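Local coordinates for protein CaaX farnesyltransferase alpha subunit Ram2 (Aspergillus fumigatus, PDB 4L9P) that probably serves as the alpha subunit of a prenyltransferase that attaches farnesyl, or geranylgeranyl, groups to proteins ending in a CAAX sequence, at residues 26-31 with 61-66; 193-198 with 256-261; 198-203 with 246-251. The protein carries 1 engineered substitution. All coordinates share one frame; numbering follows the deposited sequence. Where two conformers were deposited one is given.

Contact 1 of 3, residues 26-31 with 61-66; sequences ASIKPI and RAVMAA. With EDO (1,2-ethanediol), chain G.
The carbonyl oxygen of I31 is held by two nitrogens of R61, which approaches side-on and directs N-H groups of both NE and NH2 at that one atom. R61 NE lies 2.9 Å from I31 O in the straighter bond (N-H...O 164°), and R61 NH2 lies 3.1 Å from the same I31 O in a more bent one (142°). The oxygen sits in the guanidinium plane; NE stands above the plane of the carbonyl, whereas NH2 lies within it. A bend at chi3 turns NE toward the I31 carbonyl. At the NH1 and NH2 side, R61 NH1 donates to O1 of an ethanediol, probably from the crystallisation liquor, at 2.8 Å, with a weak second bond from NH2, which also bonds weakly to S58 OG. NH1 has a further acceptor in H194 O of the beta subunit Ram1, which places the arginine at the subunit interface. The same diol is hydrogen-bonded to T57 and to D148 of the beta subunit.

Beneath this polar grip the contact is apolar. I31 CB rests 3.8 Å from R61 CB, and its CD1 also meets A65 CB. I28, with CG1 anti to the backbone N (chi1 -161°), puts CD1 3.8 Å from V63 CG1, the two side chains meeting at about a right angle, and 3.9 Å from A62 CB. Between the isoleucines, A62 CB fits closely under K29 O at 3.2 Å. Backbone hydrogen bonding of I31 with S58 adds a second tie. The arrangement is that of an irregular N-terminal segment packed across helix 51-65, near the N-terminal end of the alpha-helical solenoid.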
loop_
_atom_site.group_PDB
_atom_site.type_symbol
_atom_site.label_atom_id
_atom_site.label_comp_id
_atom_site.label_asym_id
_atom_site.label_seq_id
_atom_site.Cartn_x
_atom_site.Cartn_y
_atom_site.Cartn_z
ATOM N N ALA A 26 0.617 -5.510 44.228
ATOM C CA ALA A 26 0.052 -4.598 45.209
ATOM C C ALA A 26 0.660 -3.208 45.236
ATOM O O ALA A 26 -0.054 -2.273 45.534
ATOM C CB ALA A 26 0.143 -5.243 46.650
ATOM N N SER A 27 1.957 -3.067 44.939
ATOM C CA SER A 27 2.688 -1.792 45.077
ATOM C C SER A 27 2.350 -0.751 44.022
ATOM O O SER A 27 2.917 0.352 44.072
ATOM C CB SER A 27 4.231 -2.000 45.169
ATOM O OG SER A 27 4.800 -2.411 43.894
ATOM N N ILE A 28 1.444 -1.071 43.082
ATOM C CA ILE A 28 1.105 -0.115 42.017
ATOM C C ILE A 28 -0.408 -0.077 41.782
ATOM O O ILE A 28 -1.055 -1.089 41.862
ATOM C CB ILE A 28 1.940 -0.382 40.750
ATOM C CG1 ILE A 28 1.943 0.855 39.840
ATOM C CG2 ILE A 28 1.465 -1.631 40.026
ATOM C CD1 ILE A 28 2.906 0.710 38.627
ATOM N N LYS A 29 -0.976 1.118 41.590
ATOM C CA LYS A 29 -2.407 1.304 41.350
ATOM C C LYS A 29 -2.668 1.419 39.852
ATOM O O LYS A 29 -2.034 2.225 39.206
ATOM C CB LYS A 29 -2.928 2.577 42.005
ATOM C CG LYS A 29 -3.033 2.422 43.545
ATOM C CD LYS A 29 -3.308 3.732 44.244
ATOM C CE LYS A 29 -2.882 3.656 45.701
ATOM N NZ LYS A 29 -3.169 4.939 46.428
ATOM N N PRO A 30 -3.646 0.672 39.350
ATOM C CA PRO A 30 -3.935 0.696 37.899
ATOM C C PRO A 30 -4.571 2.020 37.527
ATOM O O PRO A 30 -5.134 2.710 38.393
ATOM C CB PRO A 30 -4.952 -0.442 37.725
ATOM C CG PRO A 30 -5.547 -0.649 39.127
ATOM C CD PRO A 30 -4.472 -0.310 40.079
ATOM N N ILE A 31 -4.435 2.400 36.260
ATOM C CA ILE A 31 -5.085 3.580 35.717
ATOM C C ILE A 31 -6.273 3.157 34.858
ATOM O O ILE A 31 -6.093 2.534 33.805
ATOM C CB ILE A 31 -4.126 4.404 34.859
ATOM C CG1 ILE A 31 -2.960 4.946 35.690
ATOM C CG2 ILE A 31 -4.891 5.562 34.133
ATOM C CD1 ILE A 31 -1.975 5.689 34.802
ATOM N N ARG A 61 -1.118 0.714 31.697
ATOM C CA ARG A 61 -1.050 2.175 31.731
ATOM C C ARG A 61 -0.214 2.638 32.937
ATOM O O ARG A 61 0.613 3.533 32.815
ATOM C CB ARG A 61 -2.447 2.817 31.814
ATOM C CG ARG A 61 -3.102 2.926 30.455
ATOM C CD ARG A 61 -4.392 3.787 30.513
ATOM N NE ARG A 61 -5.435 2.943 31.041
ATOM C CZ ARG A 61 -6.249 2.159 30.343
ATOM N NH1 ARG A 61 -6.293 2.154 29.000
ATOM N NH2 ARG A 61 -7.076 1.412 31.032
ATOM N N ALA A 62 -0.419 2.007 34.091
ATOM C CA ALA A 62 0.313 2.413 35.279
ATOM C C ALA A 62 1.803 2.127 35.177
ATOM O O ALA A 62 2.625 2.964 35.556
ATOM C CB ALA A 62 -0.283 1.686 36.532
ATOM N N VAL A 63 2.183 0.928 34.742
ATOM C CA VAL A 63 3.606 0.638 34.645
ATOM C C VAL A 63 4.303 1.527 33.619
ATOM O O VAL A 63 5.434 1.965 33.844
ATOM C CB VAL A 63 3.962 -0.876 34.475
ATOM C CG1 VAL A 63 3.615 -1.617 35.759
ATOM C CG2 VAL A 63 3.266 -1.519 33.286
ATOM N N MET A 64 3.644 1.766 32.472
ATOM C CA MET A 64 4.301 2.584 31.481
ATOM C C MET A 64 4.430 4.046 31.962
ATOM O O MET A 64 5.441 4.700 31.711
ATOM C CB MET A 64 3.519 2.509 30.169
ATOM C CG MET A 64 3.625 1.128 29.509
ATOM S SD MET A 64 2.898 1.051 27.863
ATOM C CE MET A 64 1.270 1.677 28.169
ATOM N N ALA A 65 3.414 4.550 32.649
ATOM C CA ALA A 65 3.481 5.897 33.197
ATOM C C ALA A 65 4.654 6.051 34.203
ATOM O O ALA A 65 5.268 7.122 34.304
ATOM C CB ALA A 65 2.142 6.254 33.883
ATOM N N ALA A 66 4.948 4.982 34.942
ATOM C CA ALA A 66 6.063 4.978 35.897
ATOM C C ALA A 66 7.407 4.623 35.229
ATOM O O ALA A 66 8.446 4.628 35.882
ATOM C CB ALA A 66 5.734 3.975 37.011
HETATM C C1 EDO G . -8.513 -0.795 27.178
HETATM O O1 EDO G . -7.659 -0.115 28.093
HETATM C C2 EDO G . -8.284 -0.303 25.774
HETATM O O2 EDO G . -6.901 -0.403 25.384
#

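Contact 2 of 3, residues 193-198 with 256-261; sequences DVRNNS and PENRSP. With EDO (1,2-ethanediol), chain H.
Two helix N-termini of the alpha-subunit solenoid meet here, each opened by an asparagine N-cap: N196 for helix 197-208, in a family repeat of the TPR clan, and N258 for helix 259-272. N196 OD1 accepts weakly from S198 N and also from A199 N. N258 works in both directions. Its OD1 accepts from S260 N at 3.2 Å, the capping bond, while ND2 donates to V194 O at 3.0 Å. This donor stands 66° out of the carbonyl plane, and V194 O also accepts from W200 NE1. CG of N258, anti to its backbone N (chi1 172°), takes the amide across to the 193-196 turn, where R195 CG packs 3.4 Å from N258 CG and both methyls of V194 lie near ND2.

That turn is a type I beta turn, and D193 OD1 adds an Asx turn by accepting from R195 N at 3.0 Å. D193 is also bound by T88 and T90 of the beta subunit Ram1, and the R195 guanidinium passes on to D84 and L86 of that chain. N258 too has a polar partner there, N361. The loop is thus buried between the neighbouring helix start and the partner subunit, with the N197 side chain about 10 Å from the bound farnesyl analogue.

Two residues further on in each segment, the second cross-link joins the helix starts. S260 OG donates to N197 OD1 at 2.7 Å, in the amide plane and on a lone pair; a water donates to the same OD1 at 2.8 Å and to S260 O at 3.0 Å.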
loop_
_atom_site.group_PDB
_atom_site.type_symbol
_atom_site.label_atom_id
_atom_site.label_comp_id
_atom_site.label_asym_id
_atom_site.label_seq_id
_atom_site.Cartn_x
_atom_site.Cartn_y
_atom_site.Cartn_z
ATOM N N ASP A 193 6.561 -23.570 -6.110
ATOM C CA ASP A 193 5.611 -22.702 -6.863
ATOM C C ASP A 193 6.454 -21.690 -7.638
ATOM O O ASP A 193 6.879 -20.667 -7.085
ATOM C CB ASP A 193 4.609 -22.004 -5.939
ATOM C CG ASP A 193 3.540 -21.260 -6.696
ATOM O OD1 ASP A 193 3.696 -21.112 -7.930
ATOM O OD2 ASP A 193 2.575 -20.838 -6.030
ATOM N N VAL A 194 6.713 -21.966 -8.914
ATOM C CA VAL A 194 7.541 -21.098 -9.741
ATOM C C VAL A 194 6.912 -19.700 -9.915
ATOM O O VAL A 194 7.608 -18.757 -10.334
ATOM C CB VAL A 194 7.835 -21.794 -11.112
ATOM C CG1 VAL A 194 6.527 -21.934 -11.971
ATOM C CG2 VAL A 194 8.963 -21.077 -11.858
ATOM N N ARG A 195 5.645 -19.577 -9.550
ATOM C CA ARG A 195 4.961 -18.269 -9.632
ATOM C C ARG A 195 5.049 -17.440 -8.372
ATOM O O ARG A 195 4.352 -16.432 -8.223
ATOM C CB ARG A 195 3.482 -18.471 -10.014
ATOM C CG ARG A 195 3.416 -19.098 -11.418
ATOM C CD ARG A 195 2.196 -19.881 -11.547
ATOM N NE ARG A 195 1.979 -20.430 -12.905
ATOM C CZ ARG A 195 1.709 -21.711 -13.127
ATOM N NH1 ARG A 195 1.687 -22.582 -12.131
ATOM N NH2 ARG A 195 1.421 -22.109 -14.363
ATOM N N ASN A 196 5.904 -17.877 -7.416
ATOM C CA ASN A 196 6.042 -17.112 -6.166
ATOM C C ASN A 196 6.891 -15.873 -6.358
ATOM O O ASN A 196 8.103 -15.916 -6.317
ATOM C CB ASN A 196 6.610 -17.993 -5.053
ATOM C CG ASN A 196 6.655 -17.289 -3.733
ATOM O OD1 ASN A 196 6.565 -16.063 -3.673
ATOM N ND2 ASN A 196 6.834 -18.040 -2.662
ATOM N N ASN A 197 6.189 -14.749 -6.616
ATOM C CA ASN A 197 6.907 -13.532 -6.912
ATOM C C ASN A 197 7.720 -13.047 -5.748
ATOM O O ASN A 197 8.732 -12.361 -5.971
ATOM C CB ASN A 197 5.913 -12.408 -7.316
ATOM C CG ASN A 197 6.626 -11.270 -7.974
ATOM O OD1 ASN A 197 7.138 -11.427 -9.122
ATOM N ND2 ASN A 197 6.666 -10.095 -7.306
ATOM N N SER A 198 7.319 -13.379 -4.509
ATOM C CA SER A 198 8.124 -12.919 -3.343
ATOM C C SER A 198 9.504 -13.569 -3.374
ATOM O O SER A 198 10.543 -12.955 -3.044
ATOM C CB SER A 198 7.442 -13.339 -2.033
ATOM O OG SER A 198 6.126 -12.753 -2.013
ATOM N N PRO A 256 5.124 -20.662 -19.251
ATOM C CA PRO A 256 5.496 -19.423 -19.954
ATOM C C PRO A 256 4.587 -18.227 -19.660
ATOM O O PRO A 256 5.037 -17.116 -19.900
ATOM C CB PRO A 256 5.346 -19.819 -21.456
ATOM C CG PRO A 256 5.654 -21.260 -21.441
ATOM C CD PRO A 256 4.920 -21.782 -20.203
ATOM N N GLU A 257 3.361 -18.430 -19.173
ATOM C CA GLU A 257 2.509 -17.268 -18.870
ATOM C C GLU A 257 2.801 -16.681 -17.476
ATOM O O GLU A 257 2.170 -15.710 -17.081
ATOM C CB GLU A 257 1.037 -17.669 -19.018
ATOM C CG GLU A 257 0.003 -16.529 -19.011
ATOM C CD GLU A 257 0.253 -15.436 -20.025
ATOM O OE1 GLU A 257 1.069 -15.650 -20.928
ATOM O OE2 GLU A 257 -0.404 -14.361 -19.939
ATOM N N ASN A 258 3.784 -17.222 -16.753
ATOM C CA ASN A 258 4.114 -16.712 -15.409
ATOM C C ASN A 258 4.902 -15.405 -15.535
ATOM O O ASN A 258 6.041 -15.407 -16.009
ATOM C CB ASN A 258 4.975 -17.778 -14.790
ATOM C CG ASN A 258 5.595 -17.408 -13.460
ATOM O OD1 ASN A 258 5.204 -16.450 -12.788
ATOM N ND2 ASN A 258 6.571 -18.241 -13.051
ATOM N N ARG A 259 4.334 -14.286 -15.092
ATOM C CA ARG A 259 4.992 -12.989 -15.259
ATOM C C ARG A 259 6.333 -12.900 -14.537
ATOM O O ARG A 259 7.244 -12.239 -15.005
ATOM C CB ARG A 259 4.064 -11.881 -14.759
ATOM C CG ARG A 259 4.665 -10.482 -14.787
ATOM C CD ARG A 259 3.597 -9.508 -14.333
ATOM N NE ARG A 259 2.365 -9.633 -15.148
ATOM C CZ ARG A 259 2.164 -9.107 -16.352
ATOM N NH1 ARG A 259 3.090 -8.309 -16.921
ATOM N NH2 ARG A 259 0.983 -9.311 -16.951
ATOM N N SER A 260 6.430 -13.530 -13.360
ATOM C CA SER A 260 7.568 -13.236 -12.457
ATOM C C SER A 260 8.965 -13.390 -13.079
ATOM O O SER A 260 9.758 -12.481 -12.952
ATOM C CB SER A 260 7.465 -14.063 -11.159
ATOM O OG SER A 260 6.290 -13.681 -10.427
ATOM N N PRO A 261 9.265 -14.532 -13.747
ATOM C CA PRO A 261 10.620 -14.665 -14.327
ATOM C C PRO A 261 10.846 -13.709 -15.501
ATOM O O PRO A 261 11.985 -13.344 -15.721
ATOM C CB PRO A 261 10.674 -16.121 -14.837
ATOM C CG PRO A 261 9.196 -16.521 -15.040
ATOM C CD PRO A 261 8.521 -15.815 -13.827
HETATM C C1 EDO H . -3.152 -12.110 -19.222
HETATM O O1 EDO H . -4.147 -11.925 -20.236
HETATM C C2 EDO H . -3.357 -13.517 -18.661
HETATM O O2 EDO H . -3.074 -14.543 -19.643
HETATM O O HOH W 1 9.454 -10.795 -10.547
#

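Contact 3 of 3, residues 198-203 with 246-251; sequences SAWNHR and QYSQSR
R203 lays its guanidinium flat on the ring of Y247, a stacked cation-pi pair between antiparallel helices of the alpha-helical solenoid. The planes differ by 13°, and R203 CZ stands 3.7 Å from the Y247 ring centroid. The arginine chain is extended from CG to NE, and NH1 lies over the rim of the ring, 3.3 Å from Y247 CZ. E244 and E187 form salt bridges with NE and NH1 of R203, which probably offset its charge and fix its rotation over the ring. Y247 CG, anti to the backbone N (chi1 176°), carries the ring toward helix 197-208; the axes of the two segments approach to 13.8 Å, a separation bridged by long side chains.

W200 lies beside the pair. Its six-membered ring meets Y247 obliquely, planes at 55°, with W200 CH2 3.6 Å from Y247 CE2. R251 takes the face of Y247 opposite R203, its CG offset toward the rim, while its bent chain leads the guanidinium away to a salt bridge with E254. The aliphatic base of R251 also borders W200: its CB lies in the plane of the indole, at the edge, 3.8 Å from CZ2.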
loop_
_atom_site.group_PDB
_atom_site.type_symbol
_atom_site.label_atom_id
_atom_site.label_comp_id
_atom_site.label_asym_id
_atom_site.label_seq_id
_atom_site.Cartn_x
_atom_site.Cartn_y
_atom_site.Cartn_z
ATOM N N SER A 198 7.319 -13.379 -4.509
ATOM C CA SER A 198 8.124 -12.919 -3.343
ATOM C C SER A 198 9.504 -13.569 -3.374
ATOM O O SER A 198 10.543 -12.955 -3.044
ATOM C CB SER A 198 7.442 -13.339 -2.033
ATOM O OG SER A 198 6.126 -12.753 -2.013
ATOM N N ALA A 199 9.550 -14.830 -3.817
ATOM C CA ALA A 199 10.848 -15.520 -3.913
ATOM C C ALA A 199 11.722 -14.930 -5.048
ATOM O O ALA A 199 12.947 -14.791 -4.895
ATOM C CB ALA A 199 10.613 -17.020 -4.069
ATOM N N TRP A 200 11.086 -14.591 -6.185
ATOM C CA TRP A 200 11.822 -13.918 -7.255
ATOM C C TRP A 200 12.373 -12.579 -6.777
ATOM O O TRP A 200 13.510 -12.235 -7.107
ATOM C CB TRP A 200 10.925 -13.696 -8.483
ATOM C CG TRP A 200 10.701 -14.950 -9.258
ATOM C CD1 TRP A 200 9.578 -15.761 -9.216
ATOM C CD2 TRP A 200 11.611 -15.550 -10.205
ATOM N NE1 TRP A 200 9.741 -16.821 -10.100
ATOM C CE2 TRP A 200 10.984 -16.723 -10.700
ATOM C CE3 TRP A 200 12.902 -15.216 -10.654
ATOM C CZ2 TRP A 200 11.606 -17.575 -11.643
ATOM C CZ3 TRP A 200 13.516 -16.067 -11.610
ATOM C CH2 TRP A 200 12.849 -17.202 -12.107
ATOM N N ASN A 201 11.580 -11.820 -6.001
ATOM C CA ASN A 201 12.046 -10.534 -5.522
ATOM C C ASN A 201 13.264 -10.681 -4.610
ATOM O O ASN A 201 14.205 -9.885 -4.679
ATOM C CB ASN A 201 10.857 -9.789 -4.852
ATOM C CG ASN A 201 11.295 -8.446 -4.309
ATOM O OD1 ASN A 201 11.482 -7.500 -5.090
ATOM N ND2 ASN A 201 11.604 -8.370 -3.002
ATOM N N HIS A 202 13.200 -11.689 -3.730
ATOM C CA HIS A 202 14.354 -11.923 -2.822
ATOM C C HIS A 202 15.533 -12.380 -3.653
ATOM O O HIS A 202 16.687 -11.987 -3.364
ATOM C CB HIS A 202 13.958 -12.981 -1.803
ATOM C CG HIS A 202 14.930 -13.078 -0.651
ATOM N ND1 HIS A 202 14.969 -12.114 0.334
ATOM C CD2 HIS A 202 15.848 -14.024 -0.311
ATOM C CE1 HIS A 202 15.885 -12.447 1.220
ATOM N NE2 HIS A 202 16.446 -13.586 0.835
ATOM N N ARG A 203 15.314 -13.154 -4.717
ATOM C CA ARG A 203 16.437 -13.593 -5.595
ATOM C C ARG A 203 17.137 -12.363 -6.183
ATOM O O ARG A 203 18.371 -12.322 -6.252
ATOM C CB ARG A 203 15.926 -14.475 -6.746
ATOM C CG ARG A 203 17.121 -15.147 -7.484
ATOM C CD ARG A 203 16.590 -15.995 -8.703
ATOM N NE ARG A 203 17.763 -16.636 -9.267
ATOM C CZ ARG A 203 18.187 -17.860 -8.975
ATOM N NH1 ARG A 203 17.452 -18.693 -8.206
ATOM N NH2 ARG A 203 19.366 -18.251 -9.465
ATOM N N GLN A 246 20.011 -17.569 -17.952
ATOM C CA GLN A 246 19.705 -18.936 -18.311
ATOM C C GLN A 246 18.730 -19.557 -17.322
ATOM O O GLN A 246 17.787 -20.291 -17.719
ATOM C CB GLN A 246 21.023 -19.758 -18.352
ATOM C CG GLN A 246 20.848 -21.204 -18.727
ATOM C CD GLN A 246 22.212 -21.887 -18.885
ATOM O OE1 GLN A 246 22.801 -22.362 -17.905
ATOM N NE2 GLN A 246 22.728 -21.915 -20.118
ATOM N N TYR A 247 18.922 -19.262 -16.028
ATOM C CA TYR A 247 18.013 -19.777 -15.013
ATOM C C TYR A 247 16.570 -19.295 -15.294
ATOM O O TYR A 247 15.572 -20.062 -15.249
ATOM C CB TYR A 247 18.456 -19.328 -13.619
ATOM C CG TYR A 247 17.510 -19.739 -12.509
ATOM C CD1 TYR A 247 17.613 -21.010 -11.918
ATOM C CD2 TYR A 247 16.541 -18.852 -12.029
ATOM C CE1 TYR A 247 16.772 -21.386 -10.903
ATOM C CE2 TYR A 247 15.671 -19.217 -11.041
ATOM C CZ TYR A 247 15.783 -20.477 -10.473
ATOM O OH TYR A 247 14.941 -20.810 -9.454
ATOM N N SER A 248 16.464 -18.026 -15.591
ATOM C CA SER A 248 15.146 -17.422 -15.900
ATOM C C SER A 248 14.488 -18.111 -17.103
ATOM O O SER A 248 13.274 -18.381 -17.030
ATOM C CB SER A 248 15.302 -15.932 -16.170
ATOM O OG SER A 248 15.826 -15.297 -15.020
ATOM N N GLN A 249 15.255 -18.339 -18.196
ATOM C CA GLN A 249 14.676 -19.018 -19.352
ATOM C C GLN A 249 14.191 -20.392 -18.948
ATOM O O GLN A 249 13.130 -20.813 -19.370
ATOM C CB GLN A 249 15.665 -19.114 -20.506
ATOM C CG GLN A 249 15.980 -17.768 -21.113
ATOM C CD GLN A 249 16.759 -17.874 -22.424
ATOM O OE1 GLN A 249 17.230 -18.954 -22.779
ATOM N NE2 GLN A 249 16.868 -16.764 -23.157
ATOM N N SER A 250 14.979 -21.127 -18.161
ATOM C CA SER A 250 14.565 -22.488 -17.778
ATOM C C SER A 250 13.276 -22.483 -16.964
ATOM O O SER A 250 12.428 -23.360 -17.118
ATOM C CB SER A 250 15.630 -23.147 -16.930
ATOM O OG SER A 250 16.777 -23.418 -17.695
ATOM N N ARG A 251 13.122 -21.494 -16.088
ATOM C CA ARG A 251 11.887 -21.413 -15.333
ATOM C C ARG A 251 10.706 -21.004 -16.218
ATOM O O ARG A 251 9.605 -21.519 -16.050
ATOM C CB ARG A 251 12.029 -20.429 -14.167
ATOM C CG ARG A 251 13.110 -20.803 -13.141
ATOM C CD ARG A 251 12.801 -22.081 -12.306
ATOM N NE ARG A 251 12.905 -23.315 -12.979
ATOM C CZ ARG A 251 14.072 -23.906 -13.296
ATOM N NH1 ARG A 251 15.220 -23.277 -13.042
ATOM N NH2 ARG A 251 14.100 -25.105 -13.914
#

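From the N terminus, contact 1 comes first: it closes a loop of 29 intervening residues as helix 51-65 returns to the segment that follows helix 18-21. The chain then runs through the successive helices of the solenoid before contact 2 opens at 193-198, so contact 1 is in series with the others, its centre about 53 Å from the centre of each and on the opposite side of the chain's centre. Contact 3 lies within the span of contact 2, the two sharing S198 and helix 197-208. Their centres are about 8 Å apart. Together they tie helix 197-208 to the consecutive helices 238-254 and 259-272, and W200 joins them by packing against S260 and P261.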